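Local coordinates for protein LpxE (Aquifex aeolicus, PDB 6EBU) that is a membrane enzyme of the PAP2 family, named lipid A 1-phosphatase, that probably removes the 1-phosphate group of lipid A by hydrolysis, at residues A38-S42 against G43-F47; L49-F52 against L53-R57; L132-Y135 against A136-G140; F150-D153 against V154-A158; I160-I163 against C164-S168. The protein carries 1 engineered substitution. One frame throughout, in Å; residues are numbered along the deposited sequence. Where two conformers were deposited one is given.

Contact 1 of 5, residues A38-S42 against G43-F47. With BOG (octyl beta-D-glucopyranoside), chain G.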
# COMPACT_ATOMS: atom_id res chain seq x y z
N ALA A 38 5.85 -8.38 -3.68
CA ALA A 38 4.45 -7.98 -3.60
C ALA A 38 3.69 -8.73 -2.51
O ALA A 38 2.79 -8.16 -1.89
CB ALA A 38 3.77 -8.19 -4.96
N TYR A 39 4.06 -9.99 -2.27
CA TYR A 39 3.38 -10.80 -1.26
C TYR A 39 3.40 -10.14 0.11
O TYR A 39 2.45 -10.30 0.89
CB TYR A 39 4.03 -12.18 -1.19
CG TYR A 39 3.29 -13.19 -0.34
CD1 TYR A 39 2.34 -14.03 -0.91
CD2 TYR A 39 3.55 -13.32 1.01
CE1 TYR A 39 1.66 -14.96 -0.15
CE2 TYR A 39 2.88 -14.25 1.79
CZ TYR A 39 1.94 -15.07 1.20
OH TYR A 39 1.26 -16.00 1.95
N LEU A 40 4.46 -9.40 0.43
CA LEU A 40 4.58 -8.75 1.73
C LEU A 40 3.62 -7.58 1.89
O LEU A 40 3.45 -7.09 3.02
CB LEU A 40 6.01 -8.28 1.94
CG LEU A 40 7.04 -9.40 1.84
CD1 LEU A 40 8.46 -8.84 1.93
CD2 LEU A 40 6.79 -10.44 2.92
N GLY A 41 2.99 -7.12 0.82
CA GLY A 41 1.95 -6.12 0.89
C GLY A 41 0.54 -6.66 0.78
O GLY A 41 -0.40 -5.86 0.74
N SER A 42 0.37 -7.97 0.73
CA SER A 42 -0.95 -8.59 0.68
C SER A 42 -1.43 -8.94 2.08
O SER A 42 -0.68 -8.91 3.06
CB SER A 42 -0.92 -9.83 -0.20
OG SER A 42 -0.16 -10.86 0.42
N GLY A 43 -2.72 -9.28 2.17
CA GLY A 43 -3.28 -9.71 3.44
C GLY A 43 -2.78 -11.05 3.93
O GLY A 43 -3.09 -11.42 5.07
N TYR A 44 -2.03 -11.78 3.11
CA TYR A 44 -1.52 -13.08 3.50
C TYR A 44 -0.39 -13.01 4.52
O TYR A 44 -0.01 -14.05 5.07
CB TYR A 44 -1.05 -13.85 2.27
CG TYR A 44 -2.15 -14.16 1.29
CD1 TYR A 44 -3.13 -15.10 1.59
CD2 TYR A 44 -2.22 -13.51 0.06
CE1 TYR A 44 -4.14 -15.38 0.70
CE2 TYR A 44 -3.23 -13.79 -0.83
CZ TYR A 44 -4.19 -14.73 -0.51
OH TYR A 44 -5.20 -15.01 -1.40
N VAL A 45 0.15 -11.82 4.79
CA VAL A 45 1.14 -11.67 5.85
C VAL A 45 0.50 -11.34 7.19
O VAL A 45 1.20 -11.38 8.22
CB VAL A 45 2.18 -10.58 5.51
CG1 VAL A 45 2.79 -10.84 4.15
CG2 VAL A 45 1.54 -9.20 5.56
N LEU A 46 -0.80 -11.03 7.22
CA LEU A 46 -1.43 -10.56 8.46
C LEU A 46 -1.45 -11.66 9.52
O LEU A 46 -1.01 -11.44 10.65
CB LEU A 46 -2.84 -10.06 8.16
CG LEU A 46 -2.93 -8.72 7.44
CD1 LEU A 46 -4.36 -8.20 7.40
CD2 LEU A 46 -2.01 -7.71 8.12
N PHE A 47 -1.98 -12.83 9.17
CA PHE A 47 -2.01 -13.94 10.13
C PHE A 47 -0.62 -14.34 10.59
O PHE A 47 -0.41 -14.47 11.81
CB PHE A 47 -2.78 -15.12 9.51
CG PHE A 47 -3.35 -16.08 10.52
CD1 PHE A 47 -3.12 -15.91 11.88
CD2 PHE A 47 -4.13 -17.14 10.11
CE1 PHE A 47 -3.64 -16.80 12.80
CE2 PHE A 47 -4.66 -18.03 11.02
CZ PHE A 47 -4.42 -17.86 12.37
O1 BOG G . -4.64 -9.47 -0.72
C1' BOG G . -5.60 -9.69 0.31
C2' BOG G . -5.72 -11.21 0.59
C3' BOG G . -6.80 -11.46 1.69
C4' BOG G . -6.25 -12.42 2.77
C5' BOG G . -7.11 -12.31 4.05
C6' BOG G . -6.29 -12.70 5.30
C7' BOG G . -6.80 -11.91 6.50
C8' BOG G . -6.49 -12.67 7.80
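Tyr39 and Tyr44 meet across a pair of successive 3-10 turns, the bend by which the chain leaves helix 28-37 and enters helix 46-56. Their rings are nearly parallel, with planes 15° apart, but slid so far past each other that they barely overlap. The phenol end of Tyr39 instead lies against the base of the other side chain, Tyr39 CZ 3.4 Å from Tyr44 CB. With CG of Tyr39 set anti to its amide nitrogen (chi1 -171°), the ring swings forward along the turn to reach it. Ser42 ties the bend together: its OG donates to Tyr39 O at 2.7 Å, an oxygen that also accepts Ser42 N; the same OG also weakly accepts Tyr44 N, as in an ST turn. OG sits between N and C of its own backbone (chi1 69°), which turns it back over the preceding turn. An alanine here would take that hydroxyl away and is likely to leave Tyr39 O with one grip fewer and Tyr44 N without its weak acceptor. The Tyr44 ring has a detergent chain over one face, Tyr44 CE2 lying 3.9 Å from C2' of the octyl glucoside. On the inner side, Val45 CG1 rests 3.3 Å from Tyr39 O.

Contact 2 of 5, residues L49-F52 against L53-R57; sequences LLIF and LFIFR
Phe52 and Phe56 lie side by side on the outer face of helix 46-56, both pointing the same way from residues one helical turn apart. Their rings meet at the near corners, Phe52 CD2 standing 3.7 Å from Phe56 CE2, in a slanting approach that is no stack. The Phe56 ring is also brought close to the backbone: CG lies anti to its carbonyl carbon (chi1 -57°), and this carries the ring back along the helix until its edge meets the preceding turn, CD2 of Phe56 3.2 Å from Phe52 O. That carbonyl oxygen is at the same time the acceptor of Phe56 N. Over the centre of one face of the same ring sits a methyl group, Ile55 CG2, 3.6 Å above the plane.

On the inner side Leu49 and Leu53 cross at a slant. Leu49 extends anti to its amide nitrogen (chi1 167°) and places CD1 4.1 Å from Leu53 CG, while both leucines reach on to Leu64 of helix 61-82 and to Leu120 of helix 108-121. On the exposed surface, Ile51 CG2 and Ile55 CD1 touch more loosely, at 4.4 Å.

The helix ends here: Arg57 leaves helical geometry, and its guanidinium group turns away to a salt bridge with Glu124. The chemistry is therefore that of a membrane-helix end, with hydrocarbon on hydrocarbon along a predicted transmembrane span, backbone N-H groups largely taken up by i to i+4 bonds such as Leu53 N to Leu49 O at 2.9 Å, and an arginine paired with a glutamate where the helix ends.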
# COMPACT_ATOMS: atom_id res chain seq x y z
N LEU A 49 1.99 -12.42 10.77
CA LEU A 49 2.51 -11.31 11.55
C LEU A 49 1.85 -11.24 12.93
O LEU A 49 2.52 -11.05 13.94
CB LEU A 49 2.30 -9.99 10.80
CG LEU A 49 2.51 -8.70 11.59
CD1 LEU A 49 3.97 -8.55 11.98
CD2 LEU A 49 2.03 -7.50 10.79
N LEU A 50 0.52 -11.39 12.98
CA LEU A 50 -0.19 -11.29 14.25
C LEU A 50 0.26 -12.37 15.22
O LEU A 50 0.36 -12.12 16.43
CB LEU A 50 -1.69 -11.35 14.01
CG LEU A 50 -2.35 -10.05 13.54
CD1 LEU A 50 -3.77 -10.31 13.05
CD2 LEU A 50 -2.34 -9.02 14.66
N ILE A 51 0.53 -13.57 14.72
CA ILE A 51 0.98 -14.65 15.59
C ILE A 51 2.33 -14.31 16.21
O ILE A 51 2.55 -14.50 17.41
CB ILE A 51 1.03 -15.98 14.82
CG1 ILE A 51 -0.39 -16.43 14.45
CG2 ILE A 51 1.73 -17.06 15.64
CD1 ILE A 51 -1.34 -16.50 15.62
N PHE A 52 3.25 -13.78 15.40
CA PHE A 52 4.54 -13.38 15.95
C PHE A 52 4.41 -12.19 16.90
O PHE A 52 5.17 -12.09 17.87
CB PHE A 52 5.52 -13.06 14.82
CG PHE A 52 6.26 -14.27 14.31
CD1 PHE A 52 5.62 -15.20 13.50
CD2 PHE A 52 7.59 -14.48 14.64
CE1 PHE A 52 6.30 -16.31 13.03
CE2 PHE A 52 8.27 -15.59 14.17
CZ PHE A 52 7.62 -16.51 13.37
N LEU A 53 3.47 -11.29 16.63
CA LEU A 53 3.23 -10.19 17.57
C LEU A 53 2.70 -10.71 18.90
O LEU A 53 3.13 -10.26 19.96
CB LEU A 53 2.26 -9.17 16.96
CG LEU A 53 2.82 -8.24 15.90
CD1 LEU A 53 1.77 -7.23 15.49
CD2 LEU A 53 4.08 -7.54 16.39
N PHE A 54 1.77 -11.67 18.85
CA PHE A 54 1.23 -12.25 20.07
C PHE A 54 2.32 -12.85 20.94
O PHE A 54 2.20 -12.89 22.17
CB PHE A 54 0.17 -13.30 19.72
CG PHE A 54 -0.61 -13.80 20.90
CD1 PHE A 54 -1.74 -13.13 21.34
CD2 PHE A 54 -0.22 -14.95 21.57
CE1 PHE A 54 -2.46 -13.59 22.42
CE2 PHE A 54 -0.94 -15.41 22.66
CZ PHE A 54 -2.06 -14.74 23.08
N ILE A 55 3.41 -13.32 20.33
CA ILE A 55 4.48 -13.97 21.08
C ILE A 55 5.50 -12.96 21.59
O ILE A 55 5.96 -13.07 22.73
CB ILE A 55 5.14 -15.05 20.19
CG1 ILE A 55 4.14 -16.15 19.86
CG2 ILE A 55 6.38 -15.62 20.87
CD1 ILE A 55 4.69 -17.22 18.95
N PHE A 56 5.88 -11.97 20.78
CA PHE A 56 6.99 -11.09 21.11
C PHE A 56 6.58 -9.66 21.43
O PHE A 56 7.37 -8.94 22.06
CB PHE A 56 8.01 -11.06 19.97
CG PHE A 56 8.57 -12.42 19.62
CD1 PHE A 56 9.59 -12.98 20.37
CD2 PHE A 56 8.08 -13.12 18.52
CE1 PHE A 56 10.10 -14.23 20.04
CE2 PHE A 56 8.58 -14.36 18.19
CZ PHE A 56 9.60 -14.92 18.95
N ARG A 57 5.40 -9.21 21.01
CA ARG A 57 4.97 -7.83 21.20
C ARG A 57 3.45 -7.78 21.35
O ARG A 57 2.75 -7.13 20.58
CB ARG A 57 5.44 -6.96 20.03
CG ARG A 57 6.87 -6.45 20.15
CD ARG A 57 6.96 -5.23 21.05
NE ARG A 57 8.27 -4.61 20.97
CZ ARG A 57 9.32 -4.99 21.69
NH1 ARG A 57 9.21 -5.98 22.56
NH2 ARG A 57 10.49 -4.37 21.55

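Contact 3 of 5, residues L132-Y135 against A136-G140; sequences LFLY and AFLIG. With BOG (octyl beta-D-glucopyranoside), chain D.
Ala136 opens the second half of this stretch by giving its N-H to Leu132 O at 3.0 Å, close beside the Tyr135 ring, whose CG lies 3.2 Å from Ala136 N. That closeness comes from a tyrosine torsion away from the staggered positions (chi1 146°), which brings the ring close against the following peptide and puts Leu132 O at its edge, in the ring plane. The methyl of Ala136 faces Phe114 of helix 108-121.

Phe137 follows, its N-H reaching Phe133 O from 41° above the carbonyl plane rather than on a lone pair. Its ring leads outward, anti to its amide nitrogen (chi1 162°), and meets the detergent obliquely, with CD1 of Phe137 3.5 Å from C5' of octyl glucoside.

Leu138 bends back along the helix and lays CG 3.3 Å from Leu134 O, the acceptor of its own amide. Ile139 then runs alongside Tyr135, both pointing the same way, and CG1 of Ile139 comes 3.7 Å from Tyr135 CE1. Beyond that touch the phenol hydroxyl bonds to Leu40 O, while Phe37 packs on Tyr135, Leu138 and Ile139 alike.

Gly140 closes the segment, and a side chain at this position would crowd the octyl chain at C6'. Such i to i+4 pairing, with one flank against neighbouring helices and another against detergent, is consistent with a membrane-embedded helix of a PAP2-type bundle.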
# COMPACT_ATOMS: atom_id res chain seq x y z
N LEU A 132 10.67 -0.59 8.73
CA LEU A 132 9.24 -0.73 8.48
C LEU A 132 8.75 0.29 7.45
O LEU A 132 7.94 -0.05 6.58
CB LEU A 132 8.47 -0.57 9.79
CG LEU A 132 8.63 -1.73 10.76
CD1 LEU A 132 8.06 -1.37 12.12
CD2 LEU A 132 7.95 -2.97 10.20
N PHE A 133 9.24 1.52 7.52
CA PHE A 133 8.77 2.54 6.60
C PHE A 133 9.44 2.46 5.23
O PHE A 133 8.88 2.95 4.25
CB PHE A 133 8.94 3.93 7.21
CG PHE A 133 7.79 4.33 8.09
CD1 PHE A 133 6.62 4.83 7.53
CD2 PHE A 133 7.86 4.16 9.46
CE1 PHE A 133 5.55 5.18 8.34
CE2 PHE A 133 6.79 4.51 10.27
CZ PHE A 133 5.64 5.02 9.70
N LEU A 134 10.63 1.85 5.15
CA LEU A 134 11.15 1.49 3.83
C LEU A 134 10.32 0.39 3.20
O LEU A 134 10.08 0.40 1.99
CB LEU A 134 12.62 1.07 3.94
CG LEU A 134 13.24 0.69 2.59
CD1 LEU A 134 13.51 1.94 1.76
CD2 LEU A 134 14.51 -0.12 2.77
N TYR A 135 9.89 -0.58 4.00
CA TYR A 135 9.01 -1.63 3.50
C TYR A 135 7.71 -1.04 2.97
O TYR A 135 7.26 -1.38 1.87
CB TYR A 135 8.75 -2.66 4.60
CG TYR A 135 7.37 -3.27 4.57
CD1 TYR A 135 7.06 -4.29 3.68
CD2 TYR A 135 6.37 -2.83 5.43
CE1 TYR A 135 5.80 -4.86 3.65
CE2 TYR A 135 5.11 -3.39 5.41
CZ TYR A 135 4.83 -4.40 4.51
OH TYR A 135 3.57 -4.95 4.48
N ALA A 136 7.10 -0.14 3.74
CA ALA A 136 5.87 0.51 3.30
C ALA A 136 6.09 1.31 2.02
O ALA A 136 5.24 1.31 1.12
CB ALA A 136 5.31 1.41 4.40
N PHE A 137 7.22 2.01 1.93
CA PHE A 137 7.51 2.79 0.72
C PHE A 137 7.67 1.88 -0.49
O PHE A 137 7.16 2.19 -1.57
CB PHE A 137 8.77 3.63 0.93
CG PHE A 137 9.38 4.12 -0.35
CD1 PHE A 137 8.89 5.25 -0.98
CD2 PHE A 137 10.44 3.44 -0.94
CE1 PHE A 137 9.45 5.70 -2.17
CE2 PHE A 137 11.00 3.88 -2.12
CZ PHE A 137 10.51 5.02 -2.74
N LEU A 138 8.37 0.76 -0.32
CA LEU A 138 8.60 -0.15 -1.45
C LEU A 138 7.30 -0.78 -1.93
O LEU A 138 7.14 -1.03 -3.13
CB LEU A 138 9.61 -1.23 -1.06
CG LEU A 138 11.07 -0.77 -0.97
CD1 LEU A 138 11.96 -1.91 -0.50
CD2 LEU A 138 11.54 -0.22 -2.30
N ILE A 139 6.36 -1.06 -1.02
CA ILE A 139 5.05 -1.55 -1.44
C ILE A 139 4.35 -0.51 -2.29
O ILE A 139 3.84 -0.81 -3.38
CB ILE A 139 4.20 -1.94 -0.21
CG1 ILE A 139 4.78 -3.19 0.46
CG2 ILE A 139 2.76 -2.19 -0.63
CD1 ILE A 139 4.78 -4.40 -0.44
N GLY A 140 4.31 0.74 -1.82
CA GLY A 140 3.72 1.80 -2.61
C GLY A 140 4.40 1.97 -3.96
O GLY A 140 3.73 2.12 -4.98
O1 BOG D . 2.72 10.13 2.09
C1' BOG D . 3.83 9.29 1.77
C2' BOG D . 3.52 8.50 0.48
C3' BOG D . 4.62 7.43 0.23
C4' BOG D . 4.22 6.56 -0.99
C5' BOG D . 5.48 5.94 -1.63
C6' BOG D . 5.25 5.72 -3.14
C7' BOG D . 6.37 6.39 -3.93
C8' BOG D . 6.34 5.90 -5.38

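Contact 4 of 5, residues F150-D153 against V154-A158; sequences FPLD and VFVGA. With BOG (octyl beta-D-glucopyranoside), chain D.
Phe150 is the N-cap of helix 151-170, and the first turn closes through a weak Val154 N to Phe150 O bond, after which Phe155, Val156 and Gly157 donate in regular i to i+4 fashion, Gly157 N reaching Asp153 O at 2.9 Å. Asp153 folds its carboxylate back beside its own amide (chi1 -47°), so that OD2 accepts Phe150 N at 2.8 Å, approached from 45° out of the carboxylate plane. This is the N3-to-N-cap half of a capping box. Ser104 OG also bonds OD2, and His149 reaches it weakly.

Leu152 and Val156 lie side by side, pointing alike, with Leu152 CD1 3.8 Å from Val156 CG2. Val154 spreads its two methyls across the turn: CG1 is 3.7 Å from Phe150 O, and CG2 is 3.4 Å from Pro151 O and also faces the octyl chain. Replacing Val154 by an alanine would probably open a gap between this turn, the detergent and the side chains of Arg143 and Ile144. Further along, Ala158 CB rests 3.7 Å from C2' of the octyl glucoside.

The spacing of His149 and Asp153 matches the third signature of PAP2 enzymes, whose histidine is the usual nucleophile. The chemistry is thus consistent with an aspartate that caps the first turn and, through a weak OD2 bond, orients that histidine.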
# COMPACT_ATOMS: atom_id res chain seq x y z
N PHE A 150 -1.98 4.24 -9.71
CA PHE A 150 -1.49 5.59 -9.95
C PHE A 150 -0.85 6.14 -8.69
O PHE A 150 -1.15 5.69 -7.58
CB PHE A 150 -2.64 6.50 -10.38
CG PHE A 150 -3.26 6.13 -11.69
CD1 PHE A 150 -2.65 6.49 -12.88
CD2 PHE A 150 -4.46 5.45 -11.74
CE1 PHE A 150 -3.23 6.16 -14.10
CE2 PHE A 150 -5.04 5.12 -12.95
CZ PHE A 150 -4.42 5.48 -14.13
N PRO A 151 0.05 7.12 -8.83
CA PRO A 151 0.61 7.78 -7.63
C PRO A 151 -0.43 8.34 -6.69
O PRO A 151 -0.19 8.40 -5.47
CB PRO A 151 1.49 8.88 -8.23
CG PRO A 151 1.92 8.32 -9.55
CD PRO A 151 0.75 7.53 -10.06
N LEU A 152 -1.58 8.78 -7.20
CA LEU A 152 -2.65 9.25 -6.32
C LEU A 152 -3.14 8.14 -5.41
O LEU A 152 -3.42 8.37 -4.22
CB LEU A 152 -3.80 9.82 -7.15
CG LEU A 152 -5.09 10.12 -6.39
CD1 LEU A 152 -4.88 11.23 -5.38
CD2 LEU A 152 -6.22 10.48 -7.36
N ASP A 153 -3.25 6.92 -5.94
CA ASP A 153 -3.76 5.80 -5.15
C ASP A 153 -2.80 5.43 -4.02
O ASP A 153 -3.24 5.13 -2.90
CB ASP A 153 -4.00 4.59 -6.04
CG ASP A 153 -4.75 4.93 -7.31
OD1 ASP A 153 -5.61 5.83 -7.26
OD2 ASP A 153 -4.48 4.29 -8.35
N VAL A 154 -1.50 5.44 -4.29
CA VAL A 154 -0.55 5.03 -3.26
C VAL A 154 -0.30 6.16 -2.26
O VAL A 154 -0.01 5.89 -1.09
CB VAL A 154 0.76 4.53 -3.89
CG1 VAL A 154 0.46 3.55 -5.02
CG2 VAL A 154 1.60 5.69 -4.40
N PHE A 155 -0.44 7.41 -2.68
CA PHE A 155 -0.28 8.52 -1.74
C PHE A 155 -1.44 8.56 -0.76
O PHE A 155 -1.23 8.69 0.46
CB PHE A 155 -0.17 9.84 -2.49
CG PHE A 155 -0.04 11.04 -1.59
CD1 PHE A 155 1.17 11.32 -0.96
CD2 PHE A 155 -1.12 11.88 -1.36
CE1 PHE A 155 1.29 12.41 -0.13
CE2 PHE A 155 -1.00 12.97 -0.53
CZ PHE A 155 0.21 13.24 0.09
N VAL A 156 -2.67 8.44 -1.26
CA VAL A 156 -3.83 8.42 -0.37
C VAL A 156 -3.86 7.14 0.44
O VAL A 156 -4.19 7.15 1.63
CB VAL A 156 -5.12 8.62 -1.19
CG1 VAL A 156 -6.35 8.40 -0.31
CG2 VAL A 156 -5.15 10.01 -1.81
N GLY A 157 -3.50 6.01 -0.18
CA GLY A 157 -3.40 4.77 0.57
C GLY A 157 -2.42 4.86 1.72
O GLY A 157 -2.73 4.46 2.85
N ALA A 158 -1.23 5.41 1.46
CA ALA A 158 -0.28 5.65 2.54
C ALA A 158 -0.87 6.58 3.59
O ALA A 158 -0.69 6.35 4.79
CB ALA A 158 1.02 6.24 1.97
O1 BOG D . 2.72 10.13 2.09
C1' BOG D . 3.83 9.29 1.77
C2' BOG D . 3.52 8.50 0.48
C3' BOG D . 4.62 7.43 0.23
C4' BOG D . 4.22 6.56 -0.99
C5' BOG D . 5.48 5.94 -1.63
C6' BOG D . 5.25 5.72 -3.14
C7' BOG D . 6.37 6.39 -3.93
C8' BOG D . 6.34 5.90 -5.38

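Contact 5 of 5, residues I160-I163 against C164-S168; sequences IGII and CGIIS
Ile162 and Ile166 meet where the flat groups are peptide units alone, no aromatic ring lying between 160-163 and 164-168: each carbonyl of 160-163 is met by an amide one turn on, and those of Ile160, Ile162 and Ile163 are also approached by side-chain carbon. These bonds are those of a regular membrane helix, a predicted transmembrane span of the PAP2 bundle. Cys164 N reaches Ile160 O at 2.9 Å almost straight along its C=O direction, whereas Gly165 N meets Gly161 O tilted 30° from the carbonyl plane.

Two isoleucine pairs run along the helix, each lying alongside and pointing alike: Ile163 and Ile167 on an exposed side, Ile162 and Ile166 beside helix 108-121, where Phe114 and Thr118 cover Ile162. Ile162 CG2 touches Ile166 CD1 at 3.8 Å, and Ile163 CG2 touches Ile167 CD1 at 3.7 Å. In each, the later residue carries CG1 anti to the carbonyl carbon (chi1 -67° for Ile166), which sends the longer branch backward onto the earlier residue's methyl.

Inside, Ile160 CG2 lies 3.9 Å from Cys164 SG, and Ile160 also packs on Leu74 and Leu78 of helix 61-82. Backward-folded isoleucines bring carbon close to oxygen, Ile167 CG1 standing 3.2 Å from Ile163 O.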
# COMPACT_ATOMS: atom_id res chain seq x y z
N ILE A 160 -4.04 6.97 4.38
CA ILE A 160 -5.03 6.21 5.15
C ILE A 160 -4.33 5.32 6.17
O ILE A 160 -4.72 5.26 7.34
CB ILE A 160 -5.93 5.39 4.21
CG1 ILE A 160 -6.77 6.32 3.33
CG2 ILE A 160 -6.82 4.45 5.01
CD1 ILE A 160 -7.51 5.60 2.23
N GLY A 161 -3.27 4.63 5.74
CA GLY A 161 -2.57 3.73 6.65
C GLY A 161 -1.95 4.45 7.83
O GLY A 161 -2.05 3.99 8.97
N ILE A 162 -1.29 5.58 7.57
CA ILE A 162 -0.67 6.33 8.66
C ILE A 162 -1.73 6.85 9.63
O ILE A 162 -1.58 6.75 10.85
CB ILE A 162 0.19 7.47 8.09
CG1 ILE A 162 1.31 6.91 7.22
CG2 ILE A 162 0.77 8.31 9.22
CD1 ILE A 162 2.02 7.95 6.37
N ILE A 163 -2.82 7.40 9.10
CA ILE A 163 -3.86 7.97 9.95
C ILE A 163 -4.52 6.89 10.79
O ILE A 163 -4.67 7.03 12.01
CB ILE A 163 -4.89 8.73 9.10
CG1 ILE A 163 -4.25 9.99 8.50
CG2 ILE A 163 -6.11 9.10 9.92
CD1 ILE A 163 -5.18 10.77 7.59
N CYS A 164 -4.91 5.78 10.16
CA CYS A 164 -5.58 4.71 10.90
C CYS A 164 -4.66 4.07 11.93
O CYS A 164 -5.12 3.63 12.99
CB CYS A 164 -6.10 3.65 9.93
SG CYS A 164 -7.43 4.25 8.88
N GLY A 165 -3.36 4.01 11.65
CA GLY A 165 -2.42 3.52 12.64
C GLY A 165 -2.30 4.45 13.83
O GLY A 165 -2.29 4.00 14.98
N ILE A 166 -2.20 5.75 13.57
CA ILE A 166 -2.11 6.73 14.66
C ILE A 166 -3.39 6.74 15.48
O ILE A 166 -3.35 6.75 16.72
CB ILE A 166 -1.78 8.12 14.09
CG1 ILE A 166 -0.38 8.13 13.49
CG2 ILE A 166 -1.91 9.18 15.17
CD1 ILE A 166 -0.05 9.40 12.72
N ILE A 167 -4.54 6.73 14.81
CA ILE A 167 -5.82 6.71 15.51
C ILE A 167 -5.92 5.49 16.42
O ILE A 167 -6.41 5.57 17.55
CB ILE A 167 -6.98 6.75 14.50
CG1 ILE A 167 -7.08 8.14 13.87
CG2 ILE A 167 -8.30 6.36 15.16
CD1 ILE A 167 -8.18 8.26 12.82
N SER A 168 -5.45 4.34 15.93
CA SER A 168 -5.54 3.10 16.71
C SER A 168 -4.62 3.14 17.92
O SER A 168 -4.98 2.64 18.99
CB SER A 168 -5.21 1.90 15.82
OG SER A 168 -5.31 0.70 16.55

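Overall arrangement
The five contacts illustrate how short helical turns combine into a membrane bundle. Contact 1 leads into helix 46-56 and contact 2 closes it, centres about 15 Å apart, while contacts 4 and 5 succeed each other along helix 151-170. Contact 3 stands between these helices: it joins contact 1 through a probable hydrogen bond, Leu40 O to Tyr135 OH at 2.6 Å, and contact 4 by packing of Gly140 O on Val154 CG1 at 3.6 Å. One octyl glucoside bridges contacts 3 and 4, while another lies at contact 1. Contact 4 holds the aspartate of the probable catalytic signature, just after its histidine; contact 2, with its centre about 28 Å from that of contact 4, lies far from it.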